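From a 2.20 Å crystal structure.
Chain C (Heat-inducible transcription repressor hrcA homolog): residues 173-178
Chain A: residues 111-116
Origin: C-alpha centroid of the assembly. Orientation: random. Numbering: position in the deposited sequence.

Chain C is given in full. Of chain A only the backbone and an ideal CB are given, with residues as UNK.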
# COMPACT_ATOMS: atom_id res chain seq x y z
N VAL C 173 11.70 -12.74 -10.30
CA VAL C 173 12.61 -12.06 -11.20
C VAL C 173 12.16 -10.60 -11.38
O VAL C 173 11.02 -10.34 -11.75
CB VAL C 173 12.67 -12.74 -12.57
CG1 VAL C 173 13.84 -12.21 -13.37
CG2 VAL C 173 12.79 -14.27 -12.40
N THR C 174 13.07 -9.66 -11.10
CA THR C 174 12.72 -8.23 -11.04
C THR C 174 13.86 -7.36 -11.54
O THR C 174 14.87 -7.22 -10.87
CB THR C 174 12.41 -7.80 -9.59
OG1 THR C 174 11.45 -8.68 -9.00
CG2 THR C 174 11.72 -6.45 -9.58
N PRO C 175 13.70 -6.77 -12.71
CA PRO C 175 14.61 -5.71 -13.15
C PRO C 175 14.44 -4.47 -12.26
O PRO C 175 13.32 -4.07 -11.95
CB PRO C 175 14.19 -5.45 -14.60
CG PRO C 175 13.33 -6.60 -14.97
CD PRO C 175 12.68 -7.10 -13.73
N ILE C 176 15.56 -3.87 -11.86
CA ILE C 176 15.56 -2.74 -10.93
C ILE C 176 16.39 -1.60 -11.51
O ILE C 176 17.48 -1.81 -12.01
CB ILE C 176 16.09 -3.21 -9.55
CG1 ILE C 176 15.13 -4.22 -8.93
CG2 ILE C 176 16.33 -2.03 -8.59
CD1 ILE C 176 15.61 -4.81 -7.66
N LYS C 177 15.83 -0.40 -11.46
CA LYS C 177 16.47 0.82 -11.91
C LYS C 177 17.28 1.35 -10.73
O LYS C 177 16.76 1.54 -9.64
CB LYS C 177 15.39 1.84 -12.31
CG LYS C 177 15.88 3.02 -13.12
CD LYS C 177 14.80 3.58 -14.05
CE LYS C 177 13.45 3.76 -13.37
NZ LYS C 177 12.62 4.77 -14.07
N THR C 178 18.56 1.58 -10.95
CA THR C 178 19.41 2.03 -9.85
C THR C 178 19.99 3.41 -10.07
O THR C 178 20.87 3.59 -10.91
CB THR C 178 20.52 1.02 -9.61
OG1 THR C 178 21.35 1.53 -8.57
CG2 THR C 178 21.46 0.87 -10.84
N UNK A 111 8.63 2.91 -8.09
CA UNK A 111 9.69 2.60 -7.13
C UNK A 111 10.99 2.44 -7.89
O UNK A 111 11.28 3.34 -8.70
CB UNK A 111 9.37 1.34 -6.33
N UNK A 112 11.82 1.42 -7.67
CA UNK A 112 12.91 1.24 -8.61
C UNK A 112 12.64 0.14 -9.62
O UNK A 112 13.60 -0.38 -10.13
CB UNK A 112 14.20 0.94 -7.85
N UNK A 113 11.39 -0.20 -9.93
CA UNK A 113 11.12 -1.14 -11.03
C UNK A 113 11.63 -0.60 -12.37
O UNK A 113 11.52 0.58 -12.64
CB UNK A 113 9.62 -1.43 -11.12
N UNK A 114 12.18 -1.48 -13.20
CA UNK A 114 12.75 -1.14 -14.49
C UNK A 114 12.07 -1.84 -15.68
O UNK A 114 12.46 -1.64 -16.81
CB UNK A 114 14.24 -1.48 -14.48
N UNK A 115 11.06 -2.68 -15.43
CA UNK A 115 10.33 -3.40 -16.47
C UNK A 115 9.06 -2.59 -16.76
O UNK A 115 8.20 -2.48 -15.90
CB UNK A 115 10.00 -4.83 -16.04
N UNK A 116 8.96 -2.00 -17.94
CA UNK A 116 7.78 -1.19 -18.25
C UNK A 116 6.47 -2.00 -18.17
O UNK A 116 5.46 -1.41 -17.81
CB UNK A 116 7.93 -0.58 -19.65

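Chain C runs as a strand from Val173(C) to Lys177(C), and the chain A segment lies against it with one beta bridge, between Ile176(C) and position 113.

Position 111 has a positive phi of 47°, with psi -134°. Its CA-to-CB bond points away from chain C, and nothing of that stretch lies within 5.5 Å of the ideal CB. Glycine would suit the backbone, but contact with chain C sets no demand. The residue is Met111(A), which makes no contact here.

Position 112 presents its CB sideways. The ideal CB is 3.2 Å from Lys177(C) O, which is tight, and 3.7 Å from Ile176(C) CG2. A small or compact apolar side chain would suit this place. The backbone O matters more, because Lys177(C) N donates to it, and any residue could supply that acceptor. Phi of -101° is wide for proline but does not exclude it. The residue is Pro112(A). Its O accepts from Lys177(C) N at 2.6 Å, a short, nearly straight bond, and Ile176(C) CA adds a CA-H...O contact to the same O at 3.2 Å. Its CB packs against Ile176(C) CG2 at 3.8 Å.

Position 113 points its CB away from chain C; the nearest atom to the ideal CB is Pro175(C) O at 4.6 Å. Many side chains would fit. One long enough to reach back could meet the methyl of Thr174(C), which favours an apolar branch. The residue is Leu113(A), chi1 m and chi2 t. Its CD2 comes within 3.7 Å of Thr174(C) CG2.

Position 114 points toward the strand. The ideal CB lies 3.6 Å from Lys177(C) N and 3.7 Å from both Ile176(C) C and Pro175(C) C. With backbone this near, a small side chain is the simplest fit: alanine, serine or glycine. The residue is Ala114(A). Its CB sits 4.0 Å from Pro175(C) CB and 4.1 Å from Lys177(C) CB. Its N donates to Pro175(C) O at 3.1 Å, the second backbone hydrogen bond of the pair.

Position 115 sets its CB sideways, 3.9 Å from Pro175(C) CG. Chain C offers no charge here, so several side chains would do. The residue is Asp115(A), an N-cap whose side chain caps a backbone N just past the stretch. A water accepts from Asp115(A) N at 3.1 Å and donates to Pro175(C) O at 2.7 Å, bridging the chains.

Position 116 is out of reach, with phi -60° and psi -30°. Proline suits this first turn of a helix, and the residue is Pro116(A).

Chain A 111-116: MPLADP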
# COMPACT_ATOMS: atom_id res chain seq x y z
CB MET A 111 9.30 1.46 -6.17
CG MET A 111 8.90 0.11 -6.74
SD MET A 111 8.50 -1.10 -5.40
CE MET A 111 10.09 -1.65 -4.80
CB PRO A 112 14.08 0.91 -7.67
CG PRO A 112 13.44 0.31 -6.45
CD PRO A 112 11.96 0.45 -6.57
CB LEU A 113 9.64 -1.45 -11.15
CG LEU A 113 8.97 -2.04 -9.92
CD1 LEU A 113 7.52 -2.26 -10.25
CD2 LEU A 113 9.67 -3.33 -9.49
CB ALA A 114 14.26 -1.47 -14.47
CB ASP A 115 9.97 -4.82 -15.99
CG ASP A 115 9.25 -5.68 -17.07
OD1 ASP A 115 8.78 -5.17 -18.11
OD2 ASP A 115 9.12 -6.92 -16.92
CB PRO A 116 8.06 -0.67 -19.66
CG PRO A 116 9.07 -1.59 -20.24
CD PRO A 116 9.91 -2.04 -19.06
O HOH W 1 10.74 -4.39 -12.83
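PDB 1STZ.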